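Side-chain contacts in adhesion G-protein coupled receptor G6 (Danio rerio, PDB 6V55), which probably acts in cell adhesion and myelination as a G-protein coupled receptor, its large extracellular region carrying a calcium site and many glycans: residues Y476-A481 with A517-V522; T508-T511 with E515-M518. All blocks are in the same frame, centred on the assembly; numbering follows the deposited sequence.

Contact 1 (Y476-A481 with A517-V522); sequences YKDRNA and AMDVAV. With NAG (2-acetamido-2-deoxy-beta-D-glucopyranose), chain N; NAG (2-acetamido-2-deoxy-beta-D-glucopyranose), chain K.
Tyr476 and Val520 make the apolar half of this contact: the phenol ring meets the CG1 methyl obliquely, with CE1 4.3 Å from Val520 CG1. The ring reaches the helix because its CG lies beside the backbone N (chi1 -62°). Both residues are buried, and Lys543 and Leu524 close in on the ring while Leu547 backs the valine. The hydroxyl does not bond to the helix; it is hydrogen-bonded to the backbone carbonyl of Ile507.

What meets here is a glycosylated segment leading into strand 480-488, in what is probably the hormone receptor domain, and what is probably the first helix of the GAIN domain's helical part, an order found in some other adhesion receptors. Lys477 of the same loop forms salt bridges with Glu53 and Asp98 of the CUB domain, both residues of its calcium site.

The charged half is exposed to solvent. Asp478 and Asp519 pass in opposite directions, Asp478 OD2 3.8 Å from Asp519 OD2, their carboxylate planes 38° apart. Two like charges this near are likely to repel mildly.

Sugars occupy the far end. Asn480 ND2 is bonded covalently to C1 of one NAG (chain N), while Arg479, its chain bent at chi3, brings its guanidinium to a second NAG (chain K), with Arg479 NH2 2.6 Å from that sugar's O6 and its O5 over one face of the group.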
ATOM      1  N   TYR A 476     -21.635  -9.088  -3.262  1.00 27.88           N
ATOM      2  CA  TYR A 476     -22.155  -9.291  -1.919  1.00 29.06           C
ATOM      3  C   TYR A 476     -21.095  -9.740  -0.924  1.00 29.86           C
ATOM      4  O   TYR A 476     -21.309  -9.580   0.287  1.00 31.63           O
ATOM      5  CB  TYR A 476     -23.331 -10.269  -1.979  1.00 26.14           C
ATOM      6  CG  TYR A 476     -24.439  -9.686  -2.822  1.00 28.08           C
ATOM      7  CD1 TYR A 476     -24.964  -8.416  -2.530  1.00 28.89           C
ATOM      8  CD2 TYR A 476     -24.952 -10.370  -3.917  1.00 27.03           C
ATOM      9  CE1 TYR A 476     -25.982  -7.849  -3.307  1.00 22.87           C
ATOM     10  CE2 TYR A 476     -25.967  -9.813  -4.689  1.00 27.23           C
ATOM     11  CZ  TYR A 476     -26.474  -8.555  -4.379  1.00 24.05           C
ATOM     12  OH  TYR A 476     -27.481  -8.017  -5.153  1.00 22.35           O
ATOM     13  N   LYS A 477     -19.977 -10.292  -1.420  1.00 25.65           N
ATOM     14  CA  LYS A 477     -18.792 -10.719  -0.650  1.00 27.23           C
ATOM     15  C   LYS A 477     -19.085 -11.786   0.406  1.00 36.23           C
ATOM     16  O   LYS A 477     -18.299 -11.938   1.350  1.00 42.20           O
ATOM     17  CB  LYS A 477     -18.064  -9.554   0.032  1.00 20.63           C
ATOM     18  CG  LYS A 477     -17.753  -8.344  -0.803  1.00 17.07           C
ATOM     19  CD  LYS A 477     -17.271  -7.227   0.138  1.00 17.13           C
ATOM     20  CE  LYS A 477     -15.774  -7.215   0.352  1.00 17.27           C
ATOM     21  NZ  LYS A 477     -15.238  -5.825   0.445  1.00 17.25           N
ATOM     22  N   ASP A 478     -20.189 -12.538   0.260  1.00 38.49           N
ATOM     23  CA  ASP A 478     -20.518 -13.572   1.240  1.00 41.93           C
ATOM     24  C   ASP A 478     -19.562 -14.742   1.125  1.00 40.63           C
ATOM     25  O   ASP A 478     -19.169 -15.325   2.140  1.00 48.70           O
ATOM     26  CB  ASP A 478     -21.954 -14.077   1.070  1.00 50.40           C
ATOM     27  CG  ASP A 478     -22.964 -12.960   0.781  1.00 61.23           C
ATOM     28  OD1 ASP A 478     -23.704 -13.097  -0.224  1.00 64.80           O
ATOM     29  OD2 ASP A 478     -23.055 -11.975   1.560  1.00 64.67           O
ATOM     30  N   ARG A 479     -19.188 -15.107  -0.106  1.00 33.99           N
ATOM     31  CA  ARG A 479     -18.237 -16.177  -0.397  1.00 33.82           C
ATOM     32  C   ARG A 479     -17.127 -15.638  -1.305  1.00 32.25           C
ATOM     33  O   ARG A 479     -17.123 -14.460  -1.683  1.00 32.46           O
ATOM     34  CB  ARG A 479     -18.931 -17.410  -1.011  1.00 38.03           C
ATOM     35  CG  ARG A 479     -20.283 -17.783  -0.390  1.00 41.20           C
ATOM     36  CD  ARG A 479     -20.800 -19.136  -0.856  1.00 47.73           C
ATOM     37  NE  ARG A 479     -20.258 -20.261  -0.088  1.00 54.39           N
ATOM     38  CZ  ARG A 479     -20.669 -21.525  -0.222  1.00 60.76           C
ATOM     39  NH1 ARG A 479     -21.622 -21.831  -1.102  1.00 61.02           N
ATOM     40  NH2 ARG A 479     -20.124 -22.487   0.515  1.00 62.77           N
ATOM     41  N   ASN A 480     -16.163 -16.507  -1.628  1.00 32.28           N
ATOM     42  CA  ASN A 480     -14.973 -16.166  -2.397  1.00 35.70           C
ATOM     43  C   ASN A 480     -14.999 -16.750  -3.805  1.00 39.00           C
ATOM     44  O   ASN A 480     -15.675 -17.745  -4.092  1.00 45.61           O
ATOM     45  CB  ASN A 480     -13.696 -16.705  -1.753  1.00 43.28           C
ATOM     46  CG  ASN A 480     -13.530 -16.313  -0.323  1.00 55.21           C
ATOM     47  OD1 ASN A 480     -13.912 -15.221   0.090  1.00 55.20           O
ATOM     48  ND2 ASN A 480     -12.922 -17.227   0.455  1.00 68.12           N
ATOM     49  N   ALA A 481     -14.194 -16.145  -4.673  1.00 31.26           N
ATOM     50  CA  ALA A 481     -13.752 -16.738  -5.924  1.00 23.58           C
ATOM     51  C   ALA A 481     -12.275 -17.060  -5.785  1.00 25.38           C
ATOM     52  O   ALA A 481     -11.612 -16.552  -4.880  1.00 30.91           O
ATOM     53  CB  ALA A 481     -13.974 -15.790  -7.106  1.00 17.58           C
ATOM     54  N   ALA A 517     -32.622  -8.548   3.410  1.00 28.68           N
ATOM     55  CA  ALA A 517     -32.903  -7.277   2.730  1.00 21.31           C
ATOM     56  C   ALA A 517     -31.983  -6.155   3.197  1.00 24.11           C
ATOM     57  O   ALA A 517     -31.537  -5.333   2.382  1.00 25.35           O
ATOM     58  CB  ALA A 517     -34.346  -6.840   2.949  1.00 18.38           C
ATOM     59  N   MET A 518     -31.695  -6.109   4.503  1.00 23.48           N
ATOM     60  CA  MET A 518     -30.765  -5.118   5.034  1.00 25.32           C
ATOM     61  C   MET A 518     -29.349  -5.342   4.522  1.00 33.91           C
ATOM     62  O   MET A 518     -28.630  -4.371   4.269  1.00 37.54           O
ATOM     63  CB  MET A 518     -30.794  -5.150   6.561  1.00 27.53           C
ATOM     64  CG  MET A 518     -30.378  -3.845   7.241  1.00 26.70           C
ATOM     65  SD  MET A 518     -30.990  -2.397   6.366  0.65 23.64           S
ATOM     66  CE  MET A 518     -29.969  -1.086   6.961  1.00 17.04           C
ATOM     67  N   ASP A 519     -28.956  -6.605   4.311  1.00 37.23           N
ATOM     68  CA  ASP A 519     -27.607  -6.902   3.843  1.00 38.81           C
ATOM     69  C   ASP A 519     -27.442  -6.575   2.361  1.00 33.26           C
ATOM     70  O   ASP A 519     -26.412  -6.010   1.970  1.00 32.94           O
ATOM     71  CB  ASP A 519     -27.273  -8.367   4.112  1.00 47.87           C
ATOM     72  CG  ASP A 519     -25.773  -8.646   4.067  1.00 59.85           C
ATOM     73  OD1 ASP A 519     -25.063  -8.229   5.024  1.00 61.39           O
ATOM     74  OD2 ASP A 519     -25.318  -9.280   3.070  1.00 63.25           O
ATOM     75  N   VAL A 520     -28.450  -6.928   1.544  1.00 27.62           N
ATOM     76  CA  VAL A 520     -28.455  -6.641   0.107  1.00 19.98           C
ATOM     77  C   VAL A 520     -28.424  -5.133  -0.147  1.00 23.21           C
ATOM     78  O   VAL A 520     -27.624  -4.643  -0.956  1.00 21.79           O
ATOM     79  CB  VAL A 520     -29.690  -7.284  -0.547  1.00 16.61           C
ATOM     80  CG1 VAL A 520     -29.919  -6.774  -1.964  1.00 16.49           C
ATOM     81  CG2 VAL A 520     -29.565  -8.744  -0.564  1.00 16.76           C
ATOM     82  N   ALA A 521     -29.266  -4.375   0.580  1.00 23.14           N
ATOM     83  CA  ALA A 521     -29.386  -2.938   0.363  1.00 16.31           C
ATOM     84  C   ALA A 521     -28.113  -2.198   0.744  1.00 20.02           C
ATOM     85  O   ALA A 521     -27.732  -1.253   0.049  1.00 20.02           O
ATOM     86  CB  ALA A 521     -30.564  -2.388   1.151  1.00 16.31           C
ATOM     87  N   VAL A 522     -27.430  -2.653   1.805  1.00 23.55           N
ATOM     88  CA  VAL A 522     -26.168  -2.059   2.242  1.00 19.22           C
ATOM     89  C   VAL A 522     -25.077  -2.281   1.191  1.00 19.97           C
ATOM     90  O   VAL A 522     -24.351  -1.342   0.833  1.00 19.72           O
ATOM     91  CB  VAL A 522     -25.789  -2.629   3.627  1.00 17.45           C
ATOM     92  CG1 VAL A 522     -24.343  -2.561   3.895  1.00 16.86           C
ATOM     93  CG2 VAL A 522     -26.487  -1.870   4.724  1.00 19.30           C
TER
HETATM   94  C1  NAG N 912     -12.581 -17.181   1.862  1.00 62.55           C
HETATM   95  C2  NAG N 912     -13.163 -18.383   2.632  1.00 69.69           C
HETATM   96  C3  NAG N 912     -12.661 -18.391   4.091  1.00 70.17           C
HETATM   97  C4  NAG N 912     -11.140 -18.261   4.187  1.00 68.18           C
HETATM   98  C5  NAG N 912     -10.609 -17.094   3.346  1.00 66.97           C
HETATM   99  C6  NAG N 912      -9.096 -17.091   3.255  1.00 63.51           C
HETATM  100  C7  NAG N 912     -15.334 -18.996   1.643  1.00 81.87           C
HETATM  101  C8  NAG N 912     -16.825 -18.892   1.771  1.00 81.68           C
HETATM  102  N2  NAG N 912     -14.619 -18.379   2.592  1.00 75.23           N
HETATM  103  O3  NAG N 912     -13.060 -19.610   4.712  1.00 69.59           O
HETATM  104  O4  NAG N 912     -10.741 -18.078   5.545  1.00 62.98           O
HETATM  105  O5  NAG N 912     -11.111 -17.171   1.998  1.00 66.77           O
HETATM  106  O6  NAG N 912      -8.597 -16.154   2.310  1.00 59.16           O
HETATM  107  O7  NAG N 912     -14.798 -19.600   0.708  1.00 85.35           O
HETATM  108  C1  NAG K 909     -17.108 -23.142  -2.540  1.00 46.04           C
HETATM  109  C2  NAG K 909     -15.585 -23.080  -2.303  1.00 50.45           C
HETATM  110  C3  NAG K 909     -15.034 -24.464  -1.894  1.00 55.97           C
HETATM  111  C4  NAG K 909     -15.807 -25.029  -0.701  1.00 56.77           C
HETATM  112  C5  NAG K 909     -17.310 -25.063  -1.016  1.00 55.53           C
HETATM  113  C6  NAG K 909     -18.167 -25.552   0.138  1.00 54.37           C
HETATM  114  C7  NAG K 909     -14.172 -21.438  -3.442  1.00 48.55           C
HETATM  115  C8  NAG K 909     -13.550 -21.013  -4.737  1.00 46.12           C
HETATM  116  N2  NAG K 909     -14.901 -22.562  -3.479  1.00 47.47           N
HETATM  117  O3  NAG K 909     -13.654 -24.357  -1.549  1.00 56.47           O
HETATM  118  O4  NAG K 909     -15.324 -26.324  -0.345  1.00 54.18           O
HETATM  119  O5  NAG K 909     -17.771 -23.740  -1.366  1.00 51.70           O
HETATM  120  O6  NAG K 909     -18.534 -24.519   1.046  1.00 52.42           O
HETATM  121  O7  NAG K 909     -14.011 -20.798  -2.401  1.00 50.69           O

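Contact 2 (T508-T511 with E515-M518); sequences TSIT and ENAM
Thr511 and Asn516 stand at the closest point of the two backbones, CA to CA 8.7 Å, where the chain bends just before helix 517-527. Asn516 bridges that gap with its side chain, and Thr511 answers with its backbone alone, since its CB points away. The amide nitrogen, Asn516 ND2, donates a weak hydrogen bond to Thr511 O, 3.5 Å long and bent to 132° at the hydrogen. On the other end of the same amide, OD1 accepts from the backbone N of Ser513, which is the stronger polar tie of this side chain. The OD1 bond probably does most to set the amide's rotation, the weak ND2 bond adding little. A chi1 of 83° lays the amide back over the preceding loop, where OD1 can meet Ser513 N.

The segment from Thr508 to Thr511 belongs to the loop that runs from strand 493-496 to helix 517-527, which probably opens the helical part of the GAIN domain. Lys543, on helix 534-550, grips it through the carbonyls of Thr508 and Ile510.

Off the nitrogen end of the amide lies Ile510, stretched out with CG1 anti to the backbone N (chi1 -152°) and approaching from the direction opposite to the asparagine. Its terminal methyl CD1 comes 3.9 Å from Asn516 ND2, an apolar neighbour for the polar group. A leucine in place of Asn516 would probably leave the backbone N of Ser513 without its acceptor and Thr511 O without this donor, leaving the loop freer to shift.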
ATOM      1  N   THR A 508     -28.001  -9.448  -9.899  1.00 37.36           N
ATOM      2  CA  THR A 508     -29.397  -9.814 -10.099  1.00 38.02           C
ATOM      3  C   THR A 508     -29.761 -11.161  -9.495  1.00 37.36           C
ATOM      4  O   THR A 508     -30.944 -11.401  -9.234  1.00 34.64           O
ATOM      5  CB  THR A 508     -29.728  -9.868 -11.588  1.00 36.06           C
ATOM      6  OG1 THR A 508     -29.349 -11.151 -12.102  1.00 40.71           O
ATOM      7  CG2 THR A 508     -28.965  -8.815 -12.332  1.00 31.05           C
ATOM      8  N   SER A 509     -28.792 -12.051  -9.287  1.00 38.45           N
ATOM      9  CA  SER A 509     -29.160 -13.439  -9.058  1.00 39.21           C
ATOM     10  C   SER A 509     -29.467 -13.748  -7.602  1.00 39.53           C
ATOM     11  O   SER A 509     -29.933 -14.854  -7.303  1.00 39.63           O
ATOM     12  CB  SER A 509     -28.060 -14.364  -9.569  1.00 39.41           C
ATOM     13  OG  SER A 509     -26.981 -14.380  -8.660  1.00 42.13           O
ATOM     14  N   ILE A 510     -29.231 -12.814  -6.699  1.00 41.43           N
ATOM     15  CA  ILE A 510     -29.606 -13.025  -5.306  1.00 42.95           C
ATOM     16  C   ILE A 510     -31.122 -12.905  -5.182  1.00 48.95           C
ATOM     17  O   ILE A 510     -31.798 -12.252  -5.989  1.00 52.92           O
ATOM     18  CB  ILE A 510     -28.845 -12.051  -4.375  1.00 35.82           C
ATOM     19  CG1 ILE A 510     -28.675 -12.647  -2.983  1.00 36.58           C
ATOM     20  CG2 ILE A 510     -29.503 -10.667  -4.280  1.00 32.72           C
ATOM     21  CD1 ILE A 510     -27.807 -11.792  -2.065  1.00 34.85           C
ATOM     22  N   THR A 511     -31.676 -13.618  -4.215  1.00 50.26           N
ATOM     23  CA  THR A 511     -33.112 -13.655  -3.995  1.00 51.02           C
ATOM     24  C   THR A 511     -33.374 -13.026  -2.635  1.00 47.52           C
ATOM     25  O   THR A 511     -32.864 -13.507  -1.616  1.00 46.67           O
ATOM     26  CB  THR A 511     -33.632 -15.089  -4.077  1.00 53.16           C
ATOM     27  OG1 THR A 511     -32.736 -15.955  -3.363  1.00 59.86           O
ATOM     28  CG2 THR A 511     -33.693 -15.538  -5.539  1.00 48.58           C
ATOM     29  N   GLU A 515     -35.016 -11.337   5.738  1.00 49.79           N
ATOM     30  CA  GLU A 515     -33.834 -11.478   6.578  1.00 54.47           C
ATOM     31  C   GLU A 515     -32.555 -11.002   5.906  1.00 49.27           C
ATOM     32  O   GLU A 515     -31.648 -10.530   6.605  1.00 48.60           O
ATOM     33  CB  GLU A 515     -33.689 -12.932   7.036  1.00 60.93           C
ATOM     34  CG  GLU A 515     -34.397 -13.193   8.371  1.00 69.10           C
ATOM     35  CD  GLU A 515     -35.923 -13.198   8.250  1.00 74.24           C
ATOM     36  OE1 GLU A 515     -36.432 -13.755   7.239  1.00 75.68           O
ATOM     37  OE2 GLU A 515     -36.604 -12.652   9.162  1.00 72.56           O
ATOM     38  N   ASN A 516     -32.467 -11.069   4.578  1.00 43.05           N
ATOM     39  CA  ASN A 516     -31.276 -10.586   3.896  1.00 38.96           C
ATOM     40  C   ASN A 516     -31.454  -9.215   3.236  1.00 35.74           C
ATOM     41  O   ASN A 516     -30.507  -8.753   2.591  1.00 36.62           O
ATOM     42  CB  ASN A 516     -30.779 -11.639   2.893  1.00 42.15           C
ATOM     43  CG  ASN A 516     -31.487 -11.591   1.558  1.00 44.85           C
ATOM     44  OD1 ASN A 516     -32.698 -11.442   1.493  1.00 49.25           O
ATOM     45  ND2 ASN A 516     -30.729 -11.773   0.480  1.00 44.42           N
ATOM     46  N   ALA A 517     -32.622  -8.548   3.410  1.00 28.68           N
ATOM     47  CA  ALA A 517     -32.903  -7.277   2.730  1.00 21.31           C
ATOM     48  C   ALA A 517     -31.983  -6.155   3.197  1.00 24.11           C
ATOM     49  O   ALA A 517     -31.537  -5.333   2.382  1.00 25.35           O
ATOM     50  CB  ALA A 517     -34.346  -6.840   2.949  1.00 18.38           C
ATOM     51  N   MET A 518     -31.695  -6.109   4.503  1.00 23.48           N
ATOM     52  CA  MET A 518     -30.765  -5.118   5.034  1.00 25.32           C
ATOM     53  C   MET A 518     -29.349  -5.342   4.522  1.00 33.91           C
ATOM     54  O   MET A 518     -28.630  -4.371   4.269  1.00 37.54           O
ATOM     55  CB  MET A 518     -30.794  -5.150   6.561  1.00 27.53           C
ATOM     56  CG  MET A 518     -30.378  -3.845   7.241  1.00 26.70           C
ATOM     57  SD  MET A 518     -30.990  -2.397   6.366  0.65 23.64           S
ATOM     58  CE  MET A 518     -29.969  -1.086   6.961  1.00 17.04           C
TER

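Overall arrangement
Contacts 1 and 2 lie side by side, their centres about 8 Å apart, and both end on the start of helix 517-527, sharing Ala517 and Met518. Along the chain the order is 476-481, then 508-511, then the helix itself. Ile510 joins them directly: its CG2 packs 3.4 Å from Tyr476 OH, and its CD1 lies 3.8 Å from Val520 CG2. Two successive pieces of chain, the loop before strand 480-488 in contact 1 and the later loop in contact 2, thus pack against the same helix start, at the junction of the probable hormone receptor and GAIN domains, while Lys543 of helix 534-550 touches both.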